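Local coordinates for folylpolyglutamate synthase/dihydrofolate synthase (Thermotoga maritima, PDB 1O5Z), which probably catalyses the ATP-dependent addition of L-glutamate to dihydropteroate and to tetrahydrofolates, as enzymes of the folylpolyglutamate synthase family do, at residues F252-E257 with A279-E284; N258-L263 with K293-G298; S346-I351 with I372-P377; I351-N356 with M381-S386. One frame throughout, in Å; residues are numbered along the deposited sequence.

Interaction 1 of 4, residues F252-E257 with A279-E284; sequences FDYCGE and ALKTLE
Y254, near the end of strand 250-255, lays its ring over L280 of helix 271-286, while its hydroxyl meets E284 one helical turn further on. This is the tight side. CB of L280 stands over the ring face, offset toward the rim, in a CH-pi contact 3.9 Å from the ring centroid, and L280 CD1 covers the inner end, 3.7 Å from Y254 CG. CG of Y254 is anti to the backbone N (chi1 170°), which starts the ring toward the helix. L263 and V240 of the same three-stranded antiparallel sheet also touch the Y254 side chain, so the sheet rests on helix 271-286 through apolar side chains. At the tip, Y254 OH donates to E284 OE1 at 2.8 Å, arriving from above the carboxylate plane, with ring and carboxylate planes 71° apart. The same oxygen accepts E257 N at 2.8 Å and forms a salt bridge with K281 NZ at 2.6 Å; OE2 of E284 takes the backbone N of N258. An alanine in place of E284 would probably leave the Y254 hydroxyl, the E257 N-H and the K281 ammonium without their shared acceptor, and N258 N without its bond to OE2. The solvent side is looser: E257 OE2 stays 4.4 Å from K281 NZ, and one water joins these two groups, its bond to the glutamate weak, while a second links E257 OE2 to E284 O. Three donors, one of them cationic, converge on E284 OE1, which would be expected to stabilise the charged form of this carboxylate.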
loop_
_atom_site.group_PDB
_atom_site.type_symbol
_atom_site.label_atom_id
_atom_site.label_comp_id
_atom_site.label_asym_id
_atom_site.label_seq_id
_atom_site.Cartn_x
_atom_site.Cartn_y
_atom_site.Cartn_z
ATOM N N PHE A 252 19.814 -9.880 -1.365
ATOM C CA PHE A 252 19.320 -11.190 -0.931
ATOM C C PHE A 252 19.336 -12.259 -2.038
ATOM O O PHE A 252 19.389 -11.936 -3.223
ATOM C CB PHE A 252 17.919 -11.046 -0.331
ATOM C CG PHE A 252 16.880 -10.648 -1.315
ATOM C CD1 PHE A 252 16.855 -9.350 -1.844
ATOM C CD2 PHE A 252 15.919 -11.579 -1.744
ATOM C CE1 PHE A 252 15.845 -8.964 -2.798
ATOM C CE2 PHE A 252 14.922 -11.234 -2.692
ATOM C CZ PHE A 252 14.887 -9.914 -3.215
ATOM N N ASP A 253 19.330 -13.530 -1.612
ATOM C CA ASP A 253 19.085 -14.682 -2.493
ATOM C C ASP A 253 17.623 -15.114 -2.377
ATOM O O ASP A 253 17.010 -14.941 -1.325
ATOM C CB ASP A 253 19.974 -15.875 -2.126
ATOM C CG ASP A 253 21.431 -15.522 -2.076
ATOM O OD1 ASP A 253 21.832 -14.541 -2.747
ATOM O OD2 ASP A 253 22.250 -16.162 -1.374
ATOM N N TYR A 254 17.074 -15.663 -3.458
ATOM C CA TYR A 254 15.730 -16.245 -3.473
ATOM C C TYR A 254 15.814 -17.713 -3.904
ATOM O O TYR A 254 16.578 -18.022 -4.812
ATOM C CB TYR A 254 14.838 -15.472 -4.447
ATOM C CG TYR A 254 13.499 -16.146 -4.715
ATOM C CD1 TYR A 254 12.417 -15.974 -3.847
ATOM C CD2 TYR A 254 13.321 -16.961 -5.830
ATOM C CE1 TYR A 254 11.173 -16.596 -4.099
ATOM C CE2 TYR A 254 12.112 -17.585 -6.089
ATOM C CZ TYR A 254 11.041 -17.406 -5.220
ATOM O OH TYR A 254 9.857 -18.036 -5.486
ATOM N N CYS A 255 15.048 -18.599 -3.257
ATOM C CA CYS A 255 14.886 -20.005 -3.670
ATOM C C CYS A 255 13.424 -20.348 -3.860
ATOM O O CYS A 255 12.697 -20.439 -2.892
ATOM C CB CYS A 255 15.419 -20.955 -2.601
ATOM S SG CYS A 255 17.172 -20.786 -2.232
ATOM N N GLY A 256 12.984 -20.552 -5.089
ATOM C CA GLY A 256 11.617 -21.020 -5.346
ATOM C C GLY A 256 11.725 -22.049 -6.441
ATOM O O GLY A 256 12.613 -22.855 -6.373
ATOM N N GLU A 257 10.857 -22.023 -7.459
ATOM C CA GLU A 257 11.110 -22.802 -8.676
ATOM C C GLU A 257 12.481 -22.417 -9.172
ATOM O O GLU A 257 13.318 -23.268 -9.393
ATOM C CB GLU A 257 10.107 -22.486 -9.768
ATOM C CG GLU A 257 8.764 -23.179 -9.617
ATOM C CD GLU A 257 7.971 -23.257 -10.941
ATOM O OE1 GLU A 257 8.050 -24.327 -11.612
ATOM O OE2 GLU A 257 7.267 -22.271 -11.313
ATOM N N ALA A 279 6.462 -12.009 -3.708
ATOM C CA ALA A 279 6.204 -11.503 -5.062
ATOM C C ALA A 279 6.733 -12.463 -6.155
ATOM O O ALA A 279 6.078 -12.685 -7.186
ATOM C CB ALA A 279 6.818 -10.131 -5.213
ATOM N N LEU A 280 7.942 -13.000 -5.945
ATOM C CA LEU A 280 8.566 -13.877 -6.911
ATOM C C LEU A 280 7.843 -15.204 -6.935
ATOM O O LEU A 280 7.574 -15.738 -8.014
ATOM C CB LEU A 280 10.063 -14.067 -6.615
ATOM C CG LEU A 280 10.956 -12.793 -6.640
ATOM C CD1 LEU A 280 12.470 -13.121 -6.557
ATOM C CD2 LEU A 280 10.695 -11.993 -7.854
ATOM N N LYS A 281 7.512 -15.749 -5.761
ATOM C CA LYS A 281 6.635 -16.938 -5.741
ATOM C C LYS A 281 5.296 -16.650 -6.409
ATOM O O LYS A 281 4.824 -17.439 -7.188
ATOM C CB LYS A 281 6.423 -17.488 -4.336
ATOM C CG LYS A 281 5.782 -18.937 -4.222
ATOM C CD LYS A 281 5.759 -19.849 -5.500
ATOM C CE LYS A 281 6.954 -20.664 -5.685
ATOM N NZ LYS A 281 7.027 -21.228 -7.090
ATOM N N THR A 282 4.689 -15.509 -6.134
ATOM C CA THR A 282 3.439 -15.212 -6.741
ATOM C C THR A 282 3.584 -15.342 -8.249
ATOM O O THR A 282 2.799 -16.001 -8.904
ATOM C CB THR A 282 3.029 -13.831 -6.324
ATOM O OG1 THR A 282 2.672 -13.841 -4.915
ATOM C CG2 THR A 282 1.749 -13.373 -7.097
ATOM N N LEU A 283 4.668 -14.781 -8.766
ATOM C CA LEU A 283 4.972 -14.750 -10.199
ATOM C C LEU A 283 5.321 -16.139 -10.758
ATOM O O LEU A 283 4.862 -16.506 -11.860
ATOM C CB LEU A 283 6.099 -13.732 -10.484
ATOM C CG LEU A 283 5.652 -12.246 -10.452
ATOM C CD1 LEU A 283 6.789 -11.250 -10.565
ATOM C CD2 LEU A 283 4.660 -11.967 -11.517
ATOM N N GLU A 284 6.103 -16.912 -10.018
ATOM C CA GLU A 284 6.339 -18.312 -10.409
ATOM C C GLU A 284 5.038 -19.120 -10.532
ATOM O O GLU A 284 4.799 -19.794 -11.543
ATOM C CB GLU A 284 7.275 -18.998 -9.418
ATOM C CG GLU A 284 8.700 -18.434 -9.415
ATOM C CD GLU A 284 9.626 -19.151 -8.457
ATOM O OE1 GLU A 284 9.164 -19.820 -7.504
ATOM O OE2 GLU A 284 10.837 -19.061 -8.670
HETATM O O HOH W 1 5.345 -22.510 -8.853
HETATM O O HOH W 2 6.649 -20.464 -13.428
#

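Interaction 2 of 4, residues N258-L263 with K293-G298; sequences NTFEDL and KAIREG
The guanidinium of R296 carries L263 CD2 over the centre of one face, 3.7 Å above its plane, and presents its edge to two successive backbone carbonyls, those of E261 and D262. The F260 ring is touched obliquely by I295, whose CD1 lies 3.6 Å from F260 CZ, the two side chains crossing at about a right angle. At the R296 edge, NH2 donates to E261 O at 3.1 Å in a nearly straight bond (168° at the hydrogen). NH1 reaches D262 O, also at 3.1 Å, but from above that carbonyl's plane and with a more bent angle of 139°. Both oxygens lie in the guanidinium plane. The carbonyls converge because the chain turns a corner here: D262 and L263 both face F252 of the neighbouring strand, a G1 beta bulge, with D262 in the left-handed region of backbone conformation. R296 thus ties helix 292-301 to the bulged outer strand of the antiparallel sheet 239-265. Its chain is extended from CG to NE, carrying the head across L263, and NE forms a salt bridge with E292 one turn back along the helix. Beside the arginine the contact is apolar. I295 CG2 comes within 4.4 Å of L263 CD2, and both I295 and L263 also touch L280 of helix 271-286, while I73 of helix 63-77 packs on I295.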
loop_
_atom_site.group_PDB
_atom_site.type_symbol
_atom_site.label_atom_id
_atom_site.label_comp_id
_atom_site.label_asym_id
_atom_site.label_seq_id
_atom_site.Cartn_x
_atom_site.Cartn_y
_atom_site.Cartn_z
ATOM N N ASN A 258 12.687 -21.118 -9.328
ATOM C CA ASN A 258 13.973 -20.557 -9.668
ATOM C C ASN A 258 14.730 -20.114 -8.444
ATOM O O ASN A 258 14.164 -19.856 -7.377
ATOM C CB ASN A 258 13.824 -19.334 -10.555
ATOM C CG ASN A 258 12.988 -19.610 -11.773
ATOM O OD1 ASN A 258 13.087 -20.676 -12.364
ATOM N ND2 ASN A 258 12.116 -18.666 -12.129
ATOM N N THR A 259 16.028 -19.984 -8.652
ATOM C CA THR A 259 16.955 -19.528 -7.653
ATOM C C THR A 259 17.690 -18.324 -8.212
ATOM O O THR A 259 18.087 -18.306 -9.373
ATOM C CB THR A 259 17.888 -20.677 -7.290
ATOM O OG1 THR A 259 17.181 -21.556 -6.405
ATOM C CG2 THR A 259 19.111 -20.198 -6.488
ATOM N N PHE A 260 17.803 -17.295 -7.386
ATOM C CA PHE A 260 18.477 -16.069 -7.751
ATOM C C PHE A 260 19.369 -15.700 -6.578
ATOM O O PHE A 260 19.001 -15.903 -5.415
ATOM C CB PHE A 260 17.467 -14.974 -8.032
ATOM C CG PHE A 260 16.526 -15.296 -9.156
ATOM C CD1 PHE A 260 15.169 -15.480 -8.919
ATOM C CD2 PHE A 260 17.003 -15.418 -10.470
ATOM C CE1 PHE A 260 14.292 -15.776 -9.984
ATOM C CE2 PHE A 260 16.136 -15.714 -11.545
ATOM C CZ PHE A 260 14.785 -15.900 -11.298
ATOM N N GLU A 261 20.559 -15.200 -6.886
ATOM C CA GLU A 261 21.501 -14.779 -5.863
ATOM C C GLU A 261 21.787 -13.281 -5.995
ATOM O O GLU A 261 21.833 -12.753 -7.100
ATOM C CB GLU A 261 22.811 -15.557 -5.993
ATOM C CG GLU A 261 22.677 -17.056 -6.234
ATOM C CD GLU A 261 24.036 -17.713 -6.150
ATOM O OE1 GLU A 261 24.752 -17.460 -5.152
ATOM O OE2 GLU A 261 24.414 -18.464 -7.072
ATOM N N ASP A 262 21.985 -12.609 -4.867
ATOM C CA ASP A 262 22.247 -11.160 -4.845
ATOM C C ASP A 262 21.268 -10.297 -5.651
ATOM O O ASP A 262 21.667 -9.428 -6.422
ATOM C CB ASP A 262 23.700 -10.862 -5.199
ATOM C CG ASP A 262 24.646 -11.465 -4.187
ATOM O OD1 ASP A 262 25.681 -12.033 -4.608
ATOM O OD2 ASP A 262 24.414 -11.459 -2.942
ATOM N N LEU A 263 19.987 -10.558 -5.430
ATOM C CA LEU A 263 18.947 -9.649 -5.823
ATOM C C LEU A 263 19.015 -8.413 -4.944
ATOM O O LEU A 263 19.421 -8.478 -3.805
ATOM C CB LEU A 263 17.587 -10.302 -5.669
ATOM C CG LEU A 263 17.323 -11.578 -6.472
ATOM C CD1 LEU A 263 16.044 -12.184 -5.973
ATOM C CD2 LEU A 263 17.183 -11.278 -7.942
ATOM N N LYS A 293 16.172 -10.537 -15.895
ATOM C CA LYS A 293 16.374 -9.091 -16.034
ATOM C C LYS A 293 15.206 -8.270 -15.471
ATOM O O LYS A 293 15.438 -7.305 -14.752
ATOM C CB LYS A 293 16.614 -8.709 -17.496
ATOM C CG LYS A 293 16.947 -7.223 -17.724
ATOM C CD LYS A 293 16.987 -6.865 -19.212
ATOM C CE LYS A 293 17.846 -5.592 -19.477
ATOM N NZ LYS A 293 17.011 -4.328 -19.491
ATOM N N ALA A 294 13.982 -8.640 -15.851
ATOM C CA ALA A 294 12.774 -7.989 -15.396
ATOM C C ALA A 294 12.556 -8.119 -13.877
ATOM O O ALA A 294 12.081 -7.205 -13.232
ATOM C CB ALA A 294 11.559 -8.569 -16.120
ATOM N N ILE A 295 12.890 -9.280 -13.339
ATOM C CA ILE A 295 12.760 -9.533 -11.931
ATOM C C ILE A 295 13.729 -8.585 -11.233
ATOM O O ILE A 295 13.362 -7.864 -10.295
ATOM C CB ILE A 295 13.083 -11.037 -11.634
ATOM C CG1 ILE A 295 11.933 -11.923 -12.056
ATOM C CG2 ILE A 295 13.357 -11.279 -10.161
ATOM C CD1 ILE A 295 12.337 -13.353 -12.185
ATOM N N ARG A 296 14.978 -8.566 -11.669
ATOM C CA ARG A 296 15.938 -7.705 -10.993
ATOM C C ARG A 296 15.581 -6.232 -11.119
ATOM O O ARG A 296 15.724 -5.471 -10.162
ATOM C CB ARG A 296 17.315 -7.927 -11.542
ATOM C CG ARG A 296 17.851 -9.261 -11.203
ATOM C CD ARG A 296 19.288 -9.469 -11.672
ATOM N NE ARG A 296 19.730 -10.807 -11.315
ATOM C CZ ARG A 296 20.308 -11.128 -10.161
ATOM N NH1 ARG A 296 20.567 -10.197 -9.261
ATOM N NH2 ARG A 296 20.654 -12.396 -9.906
ATOM N N GLU A 297 15.142 -5.817 -12.295
ATOM C CA GLU A 297 14.871 -4.405 -12.506
ATOM C C GLU A 297 13.598 -4.007 -11.787
ATOM O O GLU A 297 13.566 -2.975 -11.166
ATOM C CB GLU A 297 14.788 -4.051 -13.994
ATOM C CG GLU A 297 14.113 -2.706 -14.286
ATOM C CD GLU A 297 13.994 -2.412 -15.778
ATOM O OE1 GLU A 297 15.062 -2.161 -16.354
ATOM O OE2 GLU A 297 12.848 -2.436 -16.350
ATOM N N GLY A 298 12.582 -4.844 -11.870
ATOM C CA GLY A 298 11.300 -4.616 -11.197
ATOM C C GLY A 298 11.452 -4.491 -9.699
ATOM O O GLY A 298 10.898 -3.554 -9.109
#

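Interaction 3 of 4, residues S346-I351 with I372-P377; sequences SLVIGI and IVTRVP. With SO4 (sulfate ion), chain E.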
loop_
_atom_site.group_PDB
_atom_site.type_symbol
_atom_site.label_atom_id
_atom_site.label_comp_id
_atom_site.label_asym_id
_atom_site.label_seq_id
_atom_site.Cartn_x
_atom_site.Cartn_y
_atom_site.Cartn_z
ATOM N N SER A 346 16.654 13.668 13.677
ATOM C CA SER A 346 15.659 14.640 14.070
ATOM C C SER A 346 14.303 14.018 13.732
ATOM O O SER A 346 14.212 13.191 12.856
ATOM C CB SER A 346 15.846 15.955 13.304
ATOM O OG SER A 346 17.033 16.601 13.685
ATOM N N LEU A 347 13.278 14.390 14.488
ATOM C CA LEU A 347 11.941 13.857 14.377
ATOM C C LEU A 347 11.052 15.025 14.118
ATOM O O LEU A 347 11.078 15.988 14.883
ATOM C CB LEU A 347 11.478 13.274 15.703
ATOM C CG LEU A 347 10.055 12.723 15.789
ATOM C CD1 LEU A 347 9.774 11.630 14.750
ATOM C CD2 LEU A 347 9.933 12.154 17.170
ATOM N N VAL A 348 10.248 14.906 13.067
ATOM C CA VAL A 348 9.129 15.788 12.844
ATOM C C VAL A 348 7.892 14.907 12.983
ATOM O O VAL A 348 7.685 13.989 12.186
ATOM C CB VAL A 348 9.228 16.487 11.482
ATOM C CG1 VAL A 348 8.012 17.405 11.228
ATOM C CG2 VAL A 348 10.570 17.269 11.395
ATOM N N ILE A 349 7.098 15.189 14.033
ATOM C CA ILE A 349 5.939 14.380 14.393
ATOM C C ILE A 349 4.604 15.180 14.513
ATOM O O ILE A 349 4.540 16.257 15.084
ATOM C CB ILE A 349 6.270 13.490 15.630
ATOM C CG1 ILE A 349 5.218 12.384 15.828
ATOM C CG2 ILE A 349 6.504 14.321 16.900
ATOM C CD1 ILE A 349 5.756 11.217 16.568
ATOM N N GLY A 350 3.571 14.672 13.847
ATOM C CA GLY A 350 2.225 15.215 13.973
ATOM C C GLY A 350 1.303 14.027 14.100
ATOM O O GLY A 350 1.382 13.101 13.315
ATOM N N ILE A 351 0.467 14.021 15.109
ATOM C CA ILE A 351 -0.449 12.935 15.296
ATOM C C ILE A 351 -1.804 13.537 15.515
ATOM O O ILE A 351 -1.912 14.520 16.229
ATOM C CB ILE A 351 -0.081 12.075 16.542
ATOM C CG1 ILE A 351 1.408 11.764 16.600
ATOM C CG2 ILE A 351 -0.897 10.757 16.569
ATOM C CD1 ILE A 351 1.810 11.177 17.882
ATOM N N ILE A 372 10.605 17.857 16.958
ATOM C CA ILE A 372 9.766 18.916 16.488
ATOM C C ILE A 372 8.362 18.334 16.312
ATOM O O ILE A 372 8.170 17.424 15.551
ATOM C CB ILE A 372 10.255 19.423 15.134
ATOM C CG1 ILE A 372 11.711 19.880 15.219
ATOM C CG2 ILE A 372 9.328 20.526 14.634
ATOM C CD1 ILE A 372 12.305 20.163 13.858
ATOM N N VAL A 373 7.401 18.882 17.047
ATOM C CA VAL A 373 6.017 18.532 16.924
ATOM C C VAL A 373 5.464 19.549 15.939
ATOM O O VAL A 373 5.763 20.743 16.012
ATOM C CB VAL A 373 5.270 18.677 18.276
ATOM C CG1 VAL A 373 3.823 18.241 18.141
ATOM C CG2 VAL A 373 5.979 17.858 19.378
ATOM N N THR A 374 4.626 19.069 15.043
ATOM C CA THR A 374 4.055 19.908 13.994
ATOM C C THR A 374 2.586 19.620 13.871
ATOM O O THR A 374 2.105 18.659 14.466
ATOM C CB THR A 374 4.800 19.637 12.685
ATOM O OG1 THR A 374 4.476 20.664 11.774
ATOM C CG2 THR A 374 4.381 18.340 12.012
ATOM N N ARG A 375 1.850 20.456 13.164
ATOM C CA ARG A 375 0.412 20.176 12.957
ATOM C C ARG A 375 0.138 19.313 11.737
ATOM O O ARG A 375 0.495 19.693 10.652
ATOM C CB ARG A 375 -0.374 21.450 12.735
ATOM C CG ARG A 375 -0.373 22.357 13.845
ATOM C CD ARG A 375 -1.281 23.471 13.600
ATOM N NE ARG A 375 -2.658 23.015 13.628
ATOM C CZ ARG A 375 -3.455 23.121 14.679
ATOM N NH1 ARG A 375 -3.012 23.660 15.807
ATOM N NH2 ARG A 375 -4.696 22.668 14.604
ATOM N N VAL A 376 -0.554 18.188 11.901
ATOM C CA VAL A 376 -1.095 17.468 10.755
ATOM C C VAL A 376 -1.959 18.395 9.886
ATOM O O VAL A 376 -2.880 19.067 10.371
ATOM C CB VAL A 376 -1.914 16.266 11.172
ATOM C CG1 VAL A 376 -2.451 15.554 9.944
ATOM C CG2 VAL A 376 -1.074 15.301 12.022
ATOM N N PRO A 377 -1.617 18.452 8.600
ATOM C CA PRO A 377 -2.286 19.316 7.640
ATOM C C PRO A 377 -3.586 18.633 7.164
ATOM O O PRO A 377 -3.600 17.762 6.196
ATOM C CB PRO A 377 -1.251 19.432 6.518
ATOM C CG PRO A 377 -0.580 18.138 6.515
ATOM C CD PRO A 377 -0.508 17.704 7.958
HETATM S S SO4 E . -6.091 22.908 18.208
HETATM O O1 SO4 E . -5.128 21.893 17.764
HETATM O O2 SO4 E . -5.277 24.112 18.427
HETATM O O3 SO4 E . -6.591 22.509 19.531
HETATM O O4 SO4 E . -7.182 22.955 17.208
HETATM O O HOH W 3 -0.227 17.322 15.010
#
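Strands 345-349 and 370-373 are the two parallel strands of a beta-alpha-beta unit whose connection includes helix 357-361, and they are neighbours in the mixed sheet of the glutamate ligase domain. Three backbone bonds of 2.8 to 2.9 Å join them: I372 N to L347 O, I349 N to I372 O and T374 N to I349 O. V348 and I372 lie side by side on one face, with V348 CG2 4.2 Å from I372 CD1; I349 and V373 occupy the other, where M384, L387 and A391 of helix 384-394 cover V373. T374 turns its methyl to V348, CG2 to CG1 at 3.8 Å, and its hydroxyl bonds to I401 O. Past the strand ends, G350, without a side chain, lets V376 CG2 come to 3.4 Å from its C. A water bridges the two chains here, donating to T374 O and accepting from V376 N, with a weak bond to I351 O. The R375 guanidinium meets a sulfate, probably from the crystallisation liquor, through weak bonds. A parallel strand pair joined through a helix, as here, is the beta-alpha-beta unit of Rossmann-like alpha/beta folds, to which the C-terminal domain of Mur ligases belongs.

Interaction 4 of 4, residues I351-N356 with M381-S386; sequences ILDDKN and MKDMNS. With SO4 (sulfate ion), chain E.
D353 and K382 both hold CG between the backbone N and the carbonyl carbon (chi1 89° and 77°), which brings D353 CG and K382 CG to 3.5 Å from each other. The contact joins two loops of the glutamate ligase domain: a type I beta turn, L352 to K355, that follows strand 345-349, and the segment leading into helix 384-394. The lysine is extended beyond CG and crosses the aspartate obliquely. D353 OD1 lies 3.3 Å from K382 CG and OD2 3.0 Å from K382 CE, whereas K382 NZ stays 4.2 Å from OD2, too far for a salt bridge. One water binds the loops together, accepting from D353 N and K382 N and lying 2.7 Å from D353 OD1, to which it can donate. An alanine in place of D353 would probably leave this water without its carboxylate acceptor, and the K382 chain without the carboxylate it crosses. Beside this, L352 CD2 packs on M381, 3.6 Å from CA, and M381 SD sits 3.8 Å from I351 O. R357 adds a further tie, bonding to the carbonyls of I351, K382 and D383. D383 takes the N-cap position of helix 384-394, but its side chain makes no capping bond. At that helix start a sulfate, probably from the crystallisation liquor, accepts N385 ND2 at its O2 and, at 2.6 Å from sulfate O1, the backbone N of M384.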
loop_
_atom_site.group_PDB
_atom_site.type_symbol
_atom_site.label_atom_id
_atom_site.label_comp_id
_atom_site.label_asym_id
_atom_site.label_seq_id
_atom_site.Cartn_x
_atom_site.Cartn_y
_atom_site.Cartn_z
ATOM N N ILE A 351 0.467 14.021 15.109
ATOM C CA ILE A 351 -0.449 12.935 15.296
ATOM C C ILE A 351 -1.804 13.537 15.515
ATOM O O ILE A 351 -1.912 14.520 16.229
ATOM C CB ILE A 351 -0.081 12.075 16.542
ATOM C CG1 ILE A 351 1.408 11.764 16.600
ATOM C CG2 ILE A 351 -0.897 10.757 16.569
ATOM C CD1 ILE A 351 1.810 11.177 17.882
ATOM N N LEU A 352 -2.826 12.930 14.920
ATOM C CA LEU A 352 -4.202 13.293 15.216
ATOM C C LEU A 352 -4.607 12.782 16.601
ATOM O O LEU A 352 -3.980 11.876 17.184
ATOM C CB LEU A 352 -5.146 12.770 14.127
ATOM C CG LEU A 352 -4.776 13.191 12.701
ATOM C CD1 LEU A 352 -5.599 12.461 11.662
ATOM C CD2 LEU A 352 -4.938 14.673 12.554
ATOM N N ASP A 353 -5.669 13.382 17.129
ATOM C CA ASP A 353 -6.063 13.109 18.499
ATOM C C ASP A 353 -6.862 11.819 18.578
ATOM O O ASP A 353 -7.053 11.295 19.658
ATOM C CB ASP A 353 -6.765 14.328 19.158
ATOM C CG ASP A 353 -8.260 14.357 18.949
ATOM O OD1 ASP A 353 -8.715 14.269 17.794
ATOM O OD2 ASP A 353 -9.069 14.489 19.902
ATOM N N ASP A 354 -7.281 11.292 17.426
ATOM C CA ASP A 354 -7.985 10.007 17.359
ATOM C C ASP A 354 -7.033 8.829 17.457
ATOM O O ASP A 354 -7.448 7.698 17.363
ATOM C CB ASP A 354 -8.843 9.890 16.086
ATOM C CG ASP A 354 -8.015 9.812 14.804
ATOM O OD1 ASP A 354 -6.816 10.180 14.805
ATOM O OD2 ASP A 354 -8.501 9.403 13.730
ATOM N N LYS A 355 -5.759 9.103 17.652
ATOM C CA LYS A 355 -4.772 8.062 17.741
ATOM C C LYS A 355 -4.211 8.008 19.149
ATOM O O LYS A 355 -4.470 8.906 19.957
ATOM C CB LYS A 355 -3.699 8.311 16.673
ATOM C CG LYS A 355 -4.100 7.620 15.368
ATOM C CD LYS A 355 -3.938 8.478 14.149
ATOM C CE LYS A 355 -4.568 7.810 12.941
ATOM N NZ LYS A 355 -6.039 7.944 12.941
ATOM N N ASN A 356 -3.482 6.941 19.468
ATOM C CA ASN A 356 -2.900 6.840 20.799
ATOM C C ASN A 356 -1.584 7.613 20.914
ATOM O O ASN A 356 -0.485 7.040 20.938
ATOM C CB ASN A 356 -2.749 5.400 21.225
ATOM C CG ASN A 356 -2.756 5.268 22.691
ATOM O OD1 ASN A 356 -1.899 5.832 23.365
ATOM N ND2 ASN A 356 -3.755 4.582 23.221
ATOM N N MET A 381 -7.242 17.716 12.198
ATOM C CA MET A 381 -6.275 17.933 13.288
ATOM C C MET A 381 -6.840 18.786 14.420
ATOM O O MET A 381 -7.064 19.961 14.217
ATOM C CB MET A 381 -4.977 18.573 12.756
ATOM C CG MET A 381 -3.996 19.091 13.832
ATOM S SD MET A 381 -3.196 17.734 14.706
ATOM C CE MET A 381 -2.811 18.512 16.262
ATOM N N LYS A 382 -7.058 18.192 15.601
ATOM C CA LYS A 382 -7.393 18.948 16.828
ATOM C C LYS A 382 -6.431 18.622 17.975
ATOM O O LYS A 382 -5.730 17.615 17.944
ATOM C CB LYS A 382 -8.888 18.807 17.252
ATOM C CG LYS A 382 -9.333 17.520 17.933
ATOM C CD LYS A 382 -10.824 17.597 18.348
ATOM C CE LYS A 382 -11.200 16.630 19.495
ATOM N NZ LYS A 382 -12.526 16.928 20.163
ATOM N N ASP A 383 -6.395 19.530 18.950
ATOM C CA ASP A 383 -5.598 19.417 20.186
ATOM C C ASP A 383 -4.106 19.406 20.019
ATOM O O ASP A 383 -3.399 18.642 20.698
ATOM C CB ASP A 383 -5.976 18.174 20.987
ATOM C CG ASP A 383 -7.084 18.417 21.897
ATOM O OD1 ASP A 383 -7.883 17.476 22.092
ATOM O OD2 ASP A 383 -7.226 19.519 22.461
ATOM N N MET A 384 -3.616 20.281 19.160
ATOM C CA MET A 384 -2.199 20.493 19.071
ATOM C C MET A 384 -1.638 20.720 20.478
ATOM O O MET A 384 -0.547 20.277 20.836
ATOM C CB MET A 384 -1.952 21.704 18.206
ATOM C CG MET A 384 -0.520 22.019 18.026
ATOM S SD MET A 384 0.342 20.603 17.275
ATOM C CE MET A 384 1.863 21.441 16.832
ATOM N N ASN A 385 -2.432 21.389 21.287
ATOM C CA ASN A 385 -2.017 21.803 22.604
ATOM C C ASN A 385 -1.583 20.623 23.486
ATOM O O ASN A 385 -0.502 20.642 24.079
ATOM C CB ASN A 385 -3.166 22.577 23.280
ATOM C CG ASN A 385 -4.274 23.010 22.280
ATOM O OD1 ASN A 385 -5.475 22.896 22.591
ATOM N ND2 ASN A 385 -3.873 23.486 21.083
ATOM N N SER A 386 -2.431 19.602 23.572
ATOM C CA SER A 386 -2.154 18.470 24.455
ATOM C C SER A 386 -1.146 17.530 23.812
ATOM O O SER A 386 -0.418 16.864 24.531
ATOM C CB SER A 386 -3.437 17.732 24.897
ATOM O OG SER A 386 -4.183 17.304 23.775
HETATM S S SO4 E . -6.091 22.908 18.208
HETATM O O1 SO4 E . -5.128 21.893 17.764
HETATM O O2 SO4 E . -5.277 24.112 18.427
HETATM O O3 SO4 E . -6.591 22.509 19.531
HETATM O O4 SO4 E . -7.182 22.955 17.208
HETATM O O HOH W 4 -7.092 15.368 15.960
#

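The four contacts form two pairs in different parts of the chain. Interactions 1 and 2 have centres 9 Å apart and share the antiparallel sheet: F252 O meets L263 N at 2.7 Å, and Y254 N meets F260 O at 2.8 Å, so helices 271-286 and 292-301 are both bound to one hairpin. Interactions 3 and 4, centres 11 Å apart, share I351; strand 345-349 leads straight into the 351-356 loop, and 372-377 reaches 381-386 after a short link. M384 CB packs 3.3 Å from R375 NH1. One sulfate, probably from the crystallisation liquor, touches both and marks no substrate site by itself. Interactions 1 and 3 have centres about 39 Å apart and nearest atoms about 27 Å apart.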